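Local coordinates for Serine/threonine-protein kinase/endoribonuclease IRE1 (Saccharomyces cerevisiae, PDB 2BE1), which senses unfolded proteins in the endoplasmic reticulum through its lumenal domain, the part modelled here, and so activates its own endoribonuclease, which splices HAC1 precursor mRNA, at residues S8-L13 with V251-R256; I60-G65 with A292-N297; G67-F72 with Q79-S84; A217-K222 with F298-E303. All coordinates share one frame; numbering follows the deposited sequence.

Interaction 1. Residues S8-L13 with V251-R256; sequences SLSDIL and VFNDLR
Leu-9 and Phe-252 form a non-hydrogen-bonded pair between two antiparallel strands, and Leu-9 CD1 rests over one face of the Phe-252 ring, offset toward the rim and 3.8 Å from Phe-252 CE1. This CH-pi contact suits a branched aliphatic chain. Ser-8 and Asn-253 follow as a hydrogen-bonded pair: Asn-253 N donates to Ser-8 O at 2.6 Å, while the return bond from Ser-8 N to Asn-253 O is weak. On their face of the sheet the small side chain of Ser-8 brings its CB to 3.6 Å from Asn-253 CB. Further along, Ser-10 N donates to Val-251 O, an oxygen whose place is less sure. Val-251 CG1 packs 3.9 Å from Ile-12 CB.

Behind this first shell, Ser-10 OG, anti to its own backbone N (chi1 177°), accepts from Ile-12 N at 3.1 Å. The result is an ST turn where the chain bends at Asp-11. A water donates to both Ser-10 O and Ile-12 O across the same bend.

Strand 8-17 is flanked in its antiparallel sheet by 22-26 and 245-254, with Leu-13 bonded through the backbone to Val-25. Strand 259-264 follows beyond 245-254, Phe-252 hydrogen-bonding to Ile-261 through the backbone.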
loop_
_atom_site.group_PDB
_atom_site.type_symbol
_atom_site.label_atom_id
_atom_site.label_comp_id
_atom_site.label_asym_id
_atom_site.label_seq_id
_atom_site.Cartn_x
_atom_site.Cartn_y
_atom_site.Cartn_z
ATOM N N SER A 8 7.087 31.172 11.149
ATOM C CA SER A 8 6.907 31.228 12.633
ATOM C C SER A 8 6.777 29.849 13.192
ATOM O O SER A 8 6.088 29.020 12.618
ATOM C CB SER A 8 5.624 31.913 13.093
ATOM O OG SER A 8 5.507 33.190 12.563
ATOM N N LEU A 9 7.419 29.593 14.311
ATOM C CA LEU A 9 7.079 28.413 15.003
ATOM C C LEU A 9 5.857 28.804 15.805
ATOM O O LEU A 9 5.872 29.707 16.584
ATOM C CB LEU A 9 8.253 27.952 15.834
ATOM C CG LEU A 9 8.172 26.823 16.844
ATOM C CD1 LEU A 9 7.572 25.548 16.309
ATOM C CD2 LEU A 9 9.576 26.573 17.188
ATOM N N SER A 10 4.757 28.153 15.546
ATOM C CA SER A 10 3.553 28.398 16.273
ATOM C C SER A 10 3.690 27.961 17.718
ATOM O O SER A 10 4.596 27.212 18.089
ATOM C CB SER A 10 2.437 27.607 15.605
ATOM O OG SER A 10 1.213 27.726 16.293
ATOM N N ASP A 11 2.769 28.424 18.537
ATOM C CA ASP A 11 2.719 28.008 19.914
ATOM C C ASP A 11 1.923 26.749 20.110
ATOM O O ASP A 11 1.919 26.157 21.178
ATOM C CB ASP A 11 2.083 29.111 20.701
ATOM C CG ASP A 11 3.083 30.066 21.188
ATOM O OD1 ASP A 11 2.676 31.127 21.713
ATOM O OD2 ASP A 11 4.285 29.721 21.036
ATOM N N ILE A 12 1.212 26.353 19.076
ATOM C CA ILE A 12 0.477 25.133 19.144
ATOM C C ILE A 12 1.403 23.993 18.822
ATOM O O ILE A 12 2.354 24.144 18.055
ATOM C CB ILE A 12 -0.649 25.099 18.148
ATOM C CG1 ILE A 12 -1.431 26.411 18.173
ATOM C CG2 ILE A 12 -1.567 23.933 18.458
ATOM C CD1 ILE A 12 -1.841 26.863 19.554
ATOM N N LEU A 13 1.116 22.850 19.423
ATOM C CA LEU A 13 1.880 21.653 19.239
ATOM C C LEU A 13 0.797 20.633 19.189
ATOM O O LEU A 13 -0.240 20.782 19.845
ATOM C CB LEU A 13 2.713 21.380 20.472
ATOM C CG LEU A 13 4.051 20.654 20.404
ATOM C CD1 LEU A 13 4.766 20.879 21.706
ATOM C CD2 LEU A 13 3.821 19.208 20.287
ATOM N N VAL A 251 4.117 22.973 14.872
ATOM C CA VAL A 251 3.370 23.670 13.781
ATOM C C VAL A 251 3.989 25.026 13.346
ATOM O O VAL A 251 4.149 25.919 14.116
ATOM C CB VAL A 251 1.764 23.665 13.961
ATOM C CG1 VAL A 251 1.348 23.254 15.321
ATOM C CG2 VAL A 251 1.120 24.970 13.588
ATOM N N PHE A 252 4.379 25.149 12.107
ATOM C CA PHE A 252 4.939 26.391 11.670
ATOM C C PHE A 252 3.937 27.267 10.918
ATOM O O PHE A 252 2.893 26.784 10.454
ATOM C CB PHE A 252 6.143 26.108 10.803
ATOM C CG PHE A 252 7.307 25.589 11.568
ATOM C CD1 PHE A 252 7.250 24.367 12.197
ATOM C CD2 PHE A 252 8.476 26.336 11.677
ATOM C CE1 PHE A 252 8.340 23.901 12.923
ATOM C CE2 PHE A 252 9.571 25.859 12.408
ATOM C CZ PHE A 252 9.495 24.643 13.022
ATOM N N ASN A 253 4.249 28.559 10.813
ATOM C CA ASN A 253 3.396 29.521 10.115
ATOM C C ASN A 253 4.145 30.106 8.961
ATOM O O ASN A 253 5.211 30.693 9.137
ATOM C CB ASN A 253 2.965 30.683 11.015
ATOM C CG ASN A 253 2.162 30.234 12.242
ATOM O OD1 ASN A 253 1.263 29.397 12.127
ATOM N ND2 ASN A 253 2.469 30.814 13.425
ATOM N N ASP A 254 3.584 29.943 7.775
ATOM C CA ASP A 254 4.072 30.664 6.614
ATOM C C ASP A 254 3.453 32.029 6.662
ATOM O O ASP A 254 2.267 32.177 6.377
ATOM C CB ASP A 254 3.638 29.986 5.319
ATOM C CG ASP A 254 4.430 30.457 4.120
ATOM O OD1 ASP A 254 4.767 29.591 3.261
ATOM O OD2 ASP A 254 4.727 31.674 4.058
ATOM N N LEU A 255 4.241 33.035 7.017
ATOM C CA LEU A 255 3.665 34.374 7.200
ATOM C C LEU A 255 3.212 35.114 5.917
ATOM O O LEU A 255 2.241 35.878 5.975
ATOM C CB LEU A 255 4.558 35.241 8.067
ATOM C CG LEU A 255 4.548 34.625 9.454
ATOM C CD1 LEU A 255 5.392 35.443 10.399
ATOM C CD2 LEU A 255 3.112 34.509 9.947
ATOM N N ARG A 256 3.895 34.893 4.782
ATOM C CA ARG A 256 3.329 35.236 3.467
ATOM C C ARG A 256 1.949 34.543 3.276
ATOM O O ARG A 256 0.910 35.152 3.584
ATOM C CB ARG A 256 4.294 34.885 2.322
ATOM C CG ARG A 256 5.737 35.407 2.463
ATOM C CD ARG A 256 6.726 34.398 3.129
ATOM N NE ARG A 256 6.626 32.984 2.692
ATOM C CZ ARG A 256 6.643 32.538 1.428
ATOM N NH1 ARG A 256 6.716 33.385 0.397
ATOM N NH2 ARG A 256 6.568 31.231 1.192
HETATM O O HOH W 1 4.920 24.828 17.548
#

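Interaction 2. Residues I60-G65 with A292-N297; sequences IIEPFG and ALSSQN
Glu-62 OE1 is gripped by three donors from the segment 292-297: Ser-294 OG at 2.8 Å, Ser-294 N at 3.0 Å, and more weakly Asn-297 ND2. Ser-294 lies at the start of an ST motif, since its OG also accepts from Asn-297 N at 3.0 Å, and the contact joins the ends of two strands, 57-61 and 290-294, that belong to different sheets of this mostly beta domain. The two serine donors approach differently: OG meets OE1 on the syn side, close to the carboxylate plane, whereas N comes from well above that plane.

Glutamate suits the place because its extended chain delivers OE1 to the Ser-294 donors. CG stands anti to the backbone N (chi1 169°) and the chain stays extended beyond it, which carries the carboxylate away from its own backbone. The residue is buried, and the donors around OE1 would be expected to stabilise its negative charge. Asn-297 is held at two points: its backbone N by Ser-294 OG within the motif, its ND2 weakly by Glu-62 OE1 across the contact. Its CB lies over one face of the Phe-64 ring, with ring and amide planes 45° apart.

At the strand ends, Ala-292 N donates to Ile-61 O at 3.1 Å, from above the carbonyl plane. The small Ala-292 lets Ile-60 come in beside it, CG2 of Ile-60 touching CB of Ala-292 at 3.8 Å. The Pro-63 ring crosses the Leu-293 side chain at about a right angle, Pro-63 CD meeting Leu-293 CD2 at 3.8 Å.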
loop_
_atom_site.group_PDB
_atom_site.type_symbol
_atom_site.label_atom_id
_atom_site.label_comp_id
_atom_site.label_asym_id
_atom_site.label_seq_id
_atom_site.Cartn_x
_atom_site.Cartn_y
_atom_site.Cartn_z
ATOM N N ILE A 60 3.313 -8.036 19.862
ATOM C CA ILE A 60 3.439 -6.693 20.386
ATOM C C ILE A 60 4.062 -5.818 19.358
ATOM O O ILE A 60 5.148 -6.139 18.875
ATOM C CB ILE A 60 4.375 -6.673 21.591
ATOM C CG1 ILE A 60 3.794 -7.546 22.696
ATOM C CG2 ILE A 60 4.569 -5.243 22.115
ATOM C CD1 ILE A 60 4.742 -8.001 23.665
ATOM N N ILE A 61 3.414 -4.693 19.021
ATOM C CA ILE A 61 4.075 -3.690 18.116
ATOM C C ILE A 61 4.348 -2.323 18.721
ATOM O O ILE A 61 3.645 -1.839 19.644
ATOM C CB ILE A 61 3.308 -3.471 16.874
ATOM C CG1 ILE A 61 2.050 -2.723 17.222
ATOM C CG2 ILE A 61 2.956 -4.838 16.208
ATOM C CD1 ILE A 61 0.933 -3.190 16.364
ATOM N N GLU A 62 5.415 -1.706 18.251
ATOM C CA GLU A 62 5.690 -0.375 18.757
ATOM C C GLU A 62 4.886 0.552 17.845
ATOM O O GLU A 62 5.057 0.534 16.612
ATOM C CB GLU A 62 7.166 -0.027 18.745
ATOM C CG GLU A 62 7.418 1.425 19.024
ATOM C CD GLU A 62 8.891 1.758 19.015
ATOM O OE1 GLU A 62 9.415 2.478 19.921
ATOM O OE2 GLU A 62 9.549 1.264 18.100
ATOM N N PRO A 63 3.969 1.338 18.428
ATOM C CA PRO A 63 3.086 2.131 17.599
ATOM C C PRO A 63 3.864 3.329 17.191
ATOM O O PRO A 63 3.724 4.392 17.799
ATOM C CB PRO A 63 1.999 2.573 18.568
ATOM C CG PRO A 63 2.668 2.673 19.815
ATOM C CD PRO A 63 3.701 1.556 19.853
ATOM N N PHE A 64 4.742 3.198 16.226
ATOM C CA PHE A 64 5.534 4.360 15.942
ATOM C C PHE A 64 6.310 4.095 14.694
ATOM O O PHE A 64 6.759 2.978 14.449
ATOM C CB PHE A 64 6.448 4.733 17.101
ATOM C CG PHE A 64 7.436 5.747 16.726
ATOM C CD1 PHE A 64 7.122 7.087 16.795
ATOM C CD2 PHE A 64 8.681 5.383 16.197
ATOM C CE1 PHE A 64 8.082 8.070 16.395
ATOM C CE2 PHE A 64 9.643 6.375 15.800
ATOM C CZ PHE A 64 9.342 7.697 15.902
ATOM N N GLY A 65 6.447 5.111 13.877
ATOM C CA GLY A 65 7.092 4.904 12.629
ATOM C C GLY A 65 6.478 3.794 11.814
ATOM O O GLY A 65 5.247 3.722 11.660
ATOM N N ALA A 292 4.806 -1.853 22.478
ATOM C CA ALA A 292 6.165 -1.578 22.988
ATOM C C ALA A 292 6.592 -0.136 22.731
ATOM O O ALA A 292 6.135 0.490 21.769
ATOM C CB ALA A 292 7.139 -2.487 22.362
ATOM N N LEU A 293 7.476 0.377 23.579
ATOM C CA LEU A 293 8.101 1.661 23.357
ATOM C C LEU A 293 9.585 1.442 23.626
ATOM O O LEU A 293 10.017 1.252 24.772
ATOM C CB LEU A 293 7.474 2.742 24.255
ATOM C CG LEU A 293 5.938 2.821 24.226
ATOM C CD1 LEU A 293 5.511 3.908 25.056
ATOM C CD2 LEU A 293 5.425 3.146 22.893
ATOM N N SER A 294 10.359 1.409 22.546
ATOM C CA SER A 294 11.819 1.232 22.615
ATOM C C SER A 294 12.420 2.428 23.262
ATOM O O SER A 294 11.859 3.549 23.181
ATOM C CB SER A 294 12.400 1.199 21.217
ATOM O OG SER A 294 12.171 2.412 20.492
ATOM N N SER A 295 13.577 2.279 23.863
ATOM C CA SER A 295 14.160 3.516 24.359
ATOM C C SER A 295 14.789 4.367 23.215
ATOM O O SER A 295 15.083 5.570 23.438
ATOM C CB SER A 295 15.162 3.243 25.443
ATOM O OG SER A 295 16.095 2.305 24.934
ATOM N N GLN A 296 14.989 3.779 22.015
ATOM C CA GLN A 296 15.409 4.580 20.858
ATOM C C GLN A 296 14.382 5.674 20.693
ATOM O O GLN A 296 14.678 6.863 20.738
ATOM C CB GLN A 296 15.408 3.764 19.593
ATOM C CG GLN A 296 16.432 2.651 19.557
ATOM C CD GLN A 296 16.406 1.819 20.863
ATOM O OE1 GLN A 296 16.942 2.242 21.904
ATOM N NE2 GLN A 296 15.788 0.639 20.808
ATOM N N ASN A 297 13.134 5.264 20.566
ATOM C CA ASN A 297 12.086 6.218 20.365
ATOM C C ASN A 297 11.558 6.871 21.587
ATOM O O ASN A 297 10.972 7.932 21.479
ATOM C CB ASN A 297 10.999 5.569 19.577
ATOM C CG ASN A 297 11.545 5.010 18.312
ATOM O OD1 ASN A 297 12.552 5.497 17.793
ATOM N ND2 ASN A 297 10.929 3.961 17.818
#

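Interaction 3. Residues G67-F72 with Q79-S84; sequences GNIYYF and QKLPLS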
loop_
_atom_site.group_PDB
_atom_site.type_symbol
_atom_site.label_atom_id
_atom_site.label_comp_id
_atom_site.label_asym_id
_atom_site.label_seq_id
_atom_site.Cartn_x
_atom_site.Cartn_y
_atom_site.Cartn_z
ATOM N N GLY A 67 5.949 1.104 12.522
ATOM C CA GLY A 67 5.340 0.163 13.444
ATOM C C GLY A 67 6.159 -1.112 13.625
ATOM O O GLY A 67 5.847 -2.175 13.024
ATOM N N ASN A 68 7.201 -1.029 14.457
ATOM C CA ASN A 68 8.042 -2.197 14.667
ATOM C C ASN A 68 7.475 -3.391 15.452
ATOM O O ASN A 68 6.716 -3.237 16.380
ATOM C CB ASN A 68 9.334 -1.759 15.264
ATOM C CG ASN A 68 10.488 -2.424 14.587
ATOM O OD1 ASN A 68 11.390 -1.727 14.068
ATOM N ND2 ASN A 68 10.470 -3.797 14.527
ATOM N N ILE A 69 7.870 -4.592 15.097
ATOM C CA ILE A 69 7.303 -5.773 15.721
ATOM C C ILE A 69 8.215 -6.405 16.753
ATOM O O ILE A 69 9.377 -6.766 16.449
ATOM C CB ILE A 69 7.033 -6.845 14.715
ATOM C CG1 ILE A 69 6.023 -6.309 13.715
ATOM C CG2 ILE A 69 6.671 -8.189 15.444
ATOM C CD1 ILE A 69 6.175 -6.928 12.427
ATOM N N TYR A 70 7.657 -6.537 17.961
ATOM C CA TYR A 70 8.240 -7.279 19.084
ATOM C C TYR A 70 7.400 -8.468 19.518
ATOM O O TYR A 70 6.258 -8.671 19.107
ATOM C CB TYR A 70 8.287 -6.397 20.272
ATOM C CG TYR A 70 9.302 -5.346 20.171
ATOM C CD1 TYR A 70 10.523 -5.512 20.739
ATOM C CD2 TYR A 70 9.030 -4.159 19.563
ATOM C CE1 TYR A 70 11.479 -4.519 20.699
ATOM C CE2 TYR A 70 9.976 -3.140 19.518
ATOM C CZ TYR A 70 11.216 -3.330 20.081
ATOM O OH TYR A 70 12.197 -2.345 20.019
ATOM N N TYR A 71 7.926 -9.250 20.415
ATOM C CA TYR A 71 7.232 -10.470 20.693
ATOM C C TYR A 71 7.679 -11.124 22.006
ATOM O O TYR A 71 8.881 -11.198 22.320
ATOM C CB TYR A 71 7.555 -11.351 19.553
ATOM C CG TYR A 71 7.446 -12.804 19.820
ATOM C CD1 TYR A 71 6.161 -13.385 19.952
ATOM C CD2 TYR A 71 8.607 -13.628 19.861
ATOM C CE1 TYR A 71 5.990 -14.779 20.145
ATOM C CE2 TYR A 71 8.486 -15.011 20.068
ATOM C CZ TYR A 71 7.148 -15.603 20.216
ATOM O OH TYR A 71 6.948 -16.990 20.436
ATOM N N PHE A 72 6.714 -11.597 22.786
ATOM C CA PHE A 72 7.034 -12.069 24.124
ATOM C C PHE A 72 6.467 -13.408 24.329
ATOM O O PHE A 72 5.279 -13.628 24.166
ATOM C CB PHE A 72 6.485 -11.144 25.194
ATOM C CG PHE A 72 6.658 -11.646 26.608
ATOM C CD1 PHE A 72 5.780 -12.574 27.127
ATOM C CD2 PHE A 72 7.666 -11.122 27.422
ATOM C CE1 PHE A 72 5.933 -13.013 28.389
ATOM C CE2 PHE A 72 7.843 -11.543 28.706
ATOM C CZ PHE A 72 6.994 -12.497 29.203
ATOM N N GLN A 79 11.310 -10.415 22.789
ATOM C CA GLN A 79 12.217 -10.297 21.664
ATOM C C GLN A 79 11.859 -9.266 20.605
ATOM O O GLN A 79 10.697 -8.908 20.429
ATOM C CB GLN A 79 12.408 -11.653 21.057
ATOM C CG GLN A 79 13.349 -12.460 21.892
ATOM C CD GLN A 79 13.046 -13.948 21.824
ATOM O OE1 GLN A 79 13.598 -14.713 22.636
ATOM N NE2 GLN A 79 12.165 -14.386 20.866
ATOM N N LYS A 80 12.878 -8.769 19.919
ATOM C CA LYS A 80 12.628 -7.837 18.858
ATOM C C LYS A 80 12.726 -8.557 17.535
ATOM O O LYS A 80 13.770 -9.092 17.203
ATOM C CB LYS A 80 13.596 -6.668 18.879
ATOM C CG LYS A 80 13.209 -5.610 17.892
ATOM C CD LYS A 80 14.010 -4.369 18.152
ATOM C CE LYS A 80 14.012 -3.452 16.924
ATOM N NZ LYS A 80 13.839 -4.223 15.674
ATOM N N LEU A 81 11.650 -8.587 16.766
ATOM C CA LEU A 81 11.766 -9.156 15.463
ATOM C C LEU A 81 12.370 -8.119 14.543
ATOM O O LEU A 81 12.160 -6.886 14.745
ATOM C CB LEU A 81 10.410 -9.570 14.961
ATOM C CG LEU A 81 9.870 -10.757 15.711
ATOM C CD1 LEU A 81 8.833 -11.323 14.805
ATOM C CD2 LEU A 81 10.982 -11.732 15.902
ATOM N N PRO A 82 13.106 -8.608 13.521
ATOM C CA PRO A 82 13.734 -7.769 12.495
ATOM C C PRO A 82 12.728 -7.380 11.410
ATOM O O PRO A 82 13.022 -7.459 10.248
ATOM C CB PRO A 82 14.833 -8.694 11.934
ATOM C CG PRO A 82 14.276 -10.087 12.093
ATOM C CD PRO A 82 13.362 -10.051 13.297
ATOM N N LEU A 83 11.533 -6.980 11.795
ATOM C CA LEU A 83 10.434 -6.798 10.848
ATOM C C LEU A 83 9.624 -5.632 11.326
ATOM O O LEU A 83 9.650 -5.311 12.524
ATOM C CB LEU A 83 9.545 -8.039 10.839
ATOM C CG LEU A 83 10.201 -9.371 10.423
ATOM C CD1 LEU A 83 9.124 -10.444 10.359
ATOM C CD2 LEU A 83 10.993 -9.300 9.081
ATOM N N SER A 84 8.904 -5.015 10.405
ATOM C CA SER A 84 8.191 -3.801 10.677
ATOM C C SER A 84 6.831 -4.057 10.101
ATOM O O SER A 84 6.651 -4.811 9.141
ATOM C CB SER A 84 8.973 -2.667 9.988
ATOM O OG SER A 84 8.244 -1.839 9.081
#
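Lys-80 lays its side chain across the ring of Tyr-70, its partner in a non-hydrogen-bonded pair of the hairpin formed by strands 68-73 and 77-84. CB of Lys-80 is 3.5 Å from Tyr-70 CE1. CG, anti to the backbone N (chi1 -172°), sits over the ring face, 3.9 Å from the centroid of the Tyr-70 ring, as a CH-pi contact. CD moves on to the phenol end, 3.3 Å from Tyr-70 OH, with CE farther from the same oxygen. A bend at the last torsion (chi4 -28°) then sets NZ, which makes a weak hydrogen bond to Leu-81 O and lies 3.6 Å from Asn-68 ND2; its cation-pi approach to the ring is long and at most weak. A long lysine suits this outer position because its methylenes can cover an aromatic face while the amine bends away from the ring.

The other face carries Ile-69, Leu-81, Tyr-71 and the polar Gln-79. Ile-69 CG2 meets Leu-81 CD1 at 3.9 Å, and Ile-69 CD1 meets Leu-83 CB at the same distance, while Tyr-71 lies alongside Gln-79, pointing the same way. These two exchange backbone bonds, that from Gln-79 N to Tyr-71 O being 2.6 Å long. Between Tyr-70 and Asn-68 the register slips by two residues, a beta bulge, and the chain turns at Pro-82 before Ile-69 N reaches Leu-83 O. Ser-84 then caps the following helix, its OG accepting from Gln-87 N.

Between Lys-80 and Tyr-70 the attraction is probably mainly dispersion and CH-pi, the distant charge likely adding little.

Interaction 4. Residues A217-K222 with F298-E303; sequences APFRDK and FPSLVE
Strand 217-219 runs almost parallel to the short helix 299-303, their axes 13° apart in direction and 6.7 Å apart at closest approach, with Phe-219 and Leu-301 nearest each other along the two backbones. This is helix-on-strand packing: the strand is an outermost one, within this chain, of the three-stranded antiparallel sheet 216-219, 223-227 and 234-237, and the helix lies beside it without any hydrogen bond between the two segments.

Where Ala-217 meets Ser-300 both side chains are small, their CB atoms 4.2 Å apart, and Ser-300 also has its CB near Pro-218 O. Pro-218 brings a rigid ring whose CG touches the edge of the Phe-298 ring in its plane, 3.8 Å from Phe-298 CD2, the two side chains crossing at about a right angle. Phe-298 occupies the N-cap position, and its carbonyl O accepts from Val-302 N at 2.8 Å in the first turn. Its ring also packs on Leu-293 and Glu-62, so Phe-298 joins the helix start to strand 290-294 and to the Glu-62 loop.

Leu-301 reaches the strand from the position after Ser-300, and its buried side chain also touches Ile-244 and Leu-293. Phe-219 turns its CB away from the helix, and its backbone O is what Leu-301 meets. Leu-301 CB approaches Pro-218 O, while Leu-301 CD1 comes to 3.7 Å from Phe-219 O.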
loop_
_atom_site.group_PDB
_atom_site.type_symbol
_atom_site.label_atom_id
_atom_site.label_comp_id
_atom_site.label_asym_id
_atom_site.label_seq_id
_atom_site.Cartn_x
_atom_site.Cartn_y
_atom_site.Cartn_z
ATOM N N ALA A 217 8.788 15.948 25.083
ATOM C CA ALA A 217 8.760 14.486 24.898
ATOM C C ALA A 217 7.667 13.808 25.743
ATOM O O ALA A 217 7.220 14.379 26.724
ATOM C CB ALA A 217 10.098 13.888 25.256
ATOM N N PRO A 218 7.212 12.585 25.356
ATOM C CA PRO A 218 6.353 11.820 26.230
ATOM C C PRO A 218 7.063 11.331 27.449
ATOM O O PRO A 218 8.176 10.823 27.362
ATOM C CB PRO A 218 5.906 10.644 25.357
ATOM C CG PRO A 218 6.737 10.585 24.374
ATOM C CD PRO A 218 7.351 11.884 24.084
ATOM N N PHE A 219 6.374 11.505 28.556
ATOM C CA PHE A 219 6.896 11.357 29.889
ATOM C C PHE A 219 5.909 10.556 30.708
ATOM O O PHE A 219 4.830 10.233 30.211
ATOM C CB PHE A 219 7.033 12.752 30.552
ATOM C CG PHE A 219 7.818 12.734 31.857
ATOM C CD1 PHE A 219 9.036 12.004 31.959
ATOM C CD2 PHE A 219 7.363 13.431 32.962
ATOM C CE1 PHE A 219 9.773 11.970 33.159
ATOM C CE2 PHE A 219 8.077 13.419 34.170
ATOM C CZ PHE A 219 9.286 12.696 34.274
ATOM N N ARG A 220 6.239 10.319 31.982
ATOM C CA ARG A 220 5.554 9.326 32.823
ATOM C C ARG A 220 4.078 9.683 33.048
ATOM O O ARG A 220 3.695 10.867 32.978
ATOM C CB ARG A 220 6.364 9.057 34.085
ATOM C CG ARG A 220 5.600 8.862 35.346
ATOM C CD ARG A 220 5.746 10.063 36.301
ATOM N NE ARG A 220 7.090 10.122 36.878
ATOM C CZ ARG A 220 7.584 11.161 37.583
ATOM N NH1 ARG A 220 6.831 12.261 37.825
ATOM N NH2 ARG A 220 8.839 11.122 38.069
ATOM N N ASP A 221 3.238 8.661 33.209
ATOM C CA ASP A 221 1.847 8.936 33.525
ATOM C C ASP A 221 1.106 9.690 32.476
ATOM O O ASP A 221 0.476 10.686 32.802
ATOM C CB ASP A 221 1.719 9.705 34.842
ATOM C CG ASP A 221 1.993 8.805 36.079
ATOM O OD1 ASP A 221 1.946 7.532 35.887
ATOM O OD2 ASP A 221 2.269 9.355 37.219
ATOM N N LYS A 222 1.134 9.161 31.254
ATOM C CA LYS A 222 0.486 9.816 30.099
ATOM C C LYS A 222 0.670 11.338 30.159
ATOM O O LYS A 222 -0.332 12.104 30.261
ATOM C CB LYS A 222 -1.011 9.524 30.012
ATOM C CG LYS A 222 -1.411 8.086 30.112
ATOM C CD LYS A 222 -1.856 7.685 31.574
ATOM C CE LYS A 222 -2.718 6.394 31.629
ATOM N NZ LYS A 222 -3.656 6.383 30.465
ATOM N N PHE A 298 11.731 6.286 22.754
ATOM C CA PHE A 298 11.055 6.925 23.868
ATOM C C PHE A 298 11.900 6.914 25.120
ATOM O O PHE A 298 11.382 6.564 26.249
ATOM C CB PHE A 298 9.674 6.324 24.150
ATOM C CG PHE A 298 8.777 6.289 22.976
ATOM C CD1 PHE A 298 8.827 5.216 22.069
ATOM C CD2 PHE A 298 7.899 7.339 22.747
ATOM C CE1 PHE A 298 7.974 5.211 20.957
ATOM C CE2 PHE A 298 7.015 7.345 21.683
ATOM C CZ PHE A 298 7.039 6.276 20.787
ATOM N N PRO A 299 13.169 7.378 24.969
ATOM C CA PRO A 299 14.214 7.269 25.969
ATOM C C PRO A 299 13.686 7.868 27.220
ATOM O O PRO A 299 13.788 7.300 28.313
ATOM C CB PRO A 299 15.257 8.209 25.424
ATOM C CG PRO A 299 14.433 9.173 24.626
ATOM C CD PRO A 299 13.639 8.200 23.851
ATOM N N SER A 300 13.076 9.014 27.033
ATOM C CA SER A 300 12.702 9.796 28.169
ATOM C C SER A 300 11.703 9.054 29.107
ATOM O O SER A 300 11.842 9.089 30.366
ATOM C CB SER A 300 12.177 11.150 27.683
ATOM O OG SER A 300 11.786 11.967 28.775
ATOM N N LEU A 301 10.715 8.401 28.471
ATOM C CA LEU A 301 9.691 7.593 29.133
ATOM C C LEU A 301 10.260 6.286 29.666
ATOM O O LEU A 301 10.138 5.982 30.860
ATOM C CB LEU A 301 8.593 7.265 28.156
ATOM C CG LEU A 301 7.361 6.684 28.833
ATOM C CD1 LEU A 301 6.173 7.358 28.294
ATOM C CD2 LEU A 301 7.297 5.224 28.514
ATOM N N VAL A 302 10.886 5.514 28.798
ATOM C CA VAL A 302 11.489 4.296 29.257
ATOM C C VAL A 302 12.342 4.393 30.548
ATOM O O VAL A 302 12.371 3.467 31.404
ATOM C CB VAL A 302 12.316 3.721 28.169
ATOM C CG1 VAL A 302 12.876 2.358 28.621
ATOM C CG2 VAL A 302 11.436 3.548 26.958
ATOM N N GLU A 303 13.033 5.509 30.703
ATOM C CA GLU A 303 13.997 5.635 31.784
ATOM C C GLU A 303 13.270 6.022 33.033
ATOM O O GLU A 303 13.704 5.668 34.078
ATOM C CB GLU A 303 15.051 6.648 31.354
ATOM C CG GLU A 303 15.610 7.554 32.417
ATOM C CD GLU A 303 15.835 8.988 31.850
ATOM O OE1 GLU A 303 14.822 9.681 31.470
ATOM O OE2 GLU A 303 17.035 9.399 31.797
#

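Interactions 2 and 3 share one sheet, strands 57-61 and 68-73 being neighbours in it: Ile-60 O and Tyr-70 N lie 2.7 Å apart, a probable hydrogen bond, and the contact centres are about 9 Å apart. Interaction 4 continues interaction 2 along the chain, since strand 290-294 leads into helix 299-303; Phe-298 CE1 packs 3.3 Å from Glu-62 OE1, and the centres are about 12 Å apart. Interaction 1 stands apart, its centre about 28 Å from that of interaction 2 and about 36 Å from that of interaction 3, which lies on the opposite side of the chain's centre. Interactions 1, 2 and 4 interlace along the sequence, tying distant parts of the lumenal domain together.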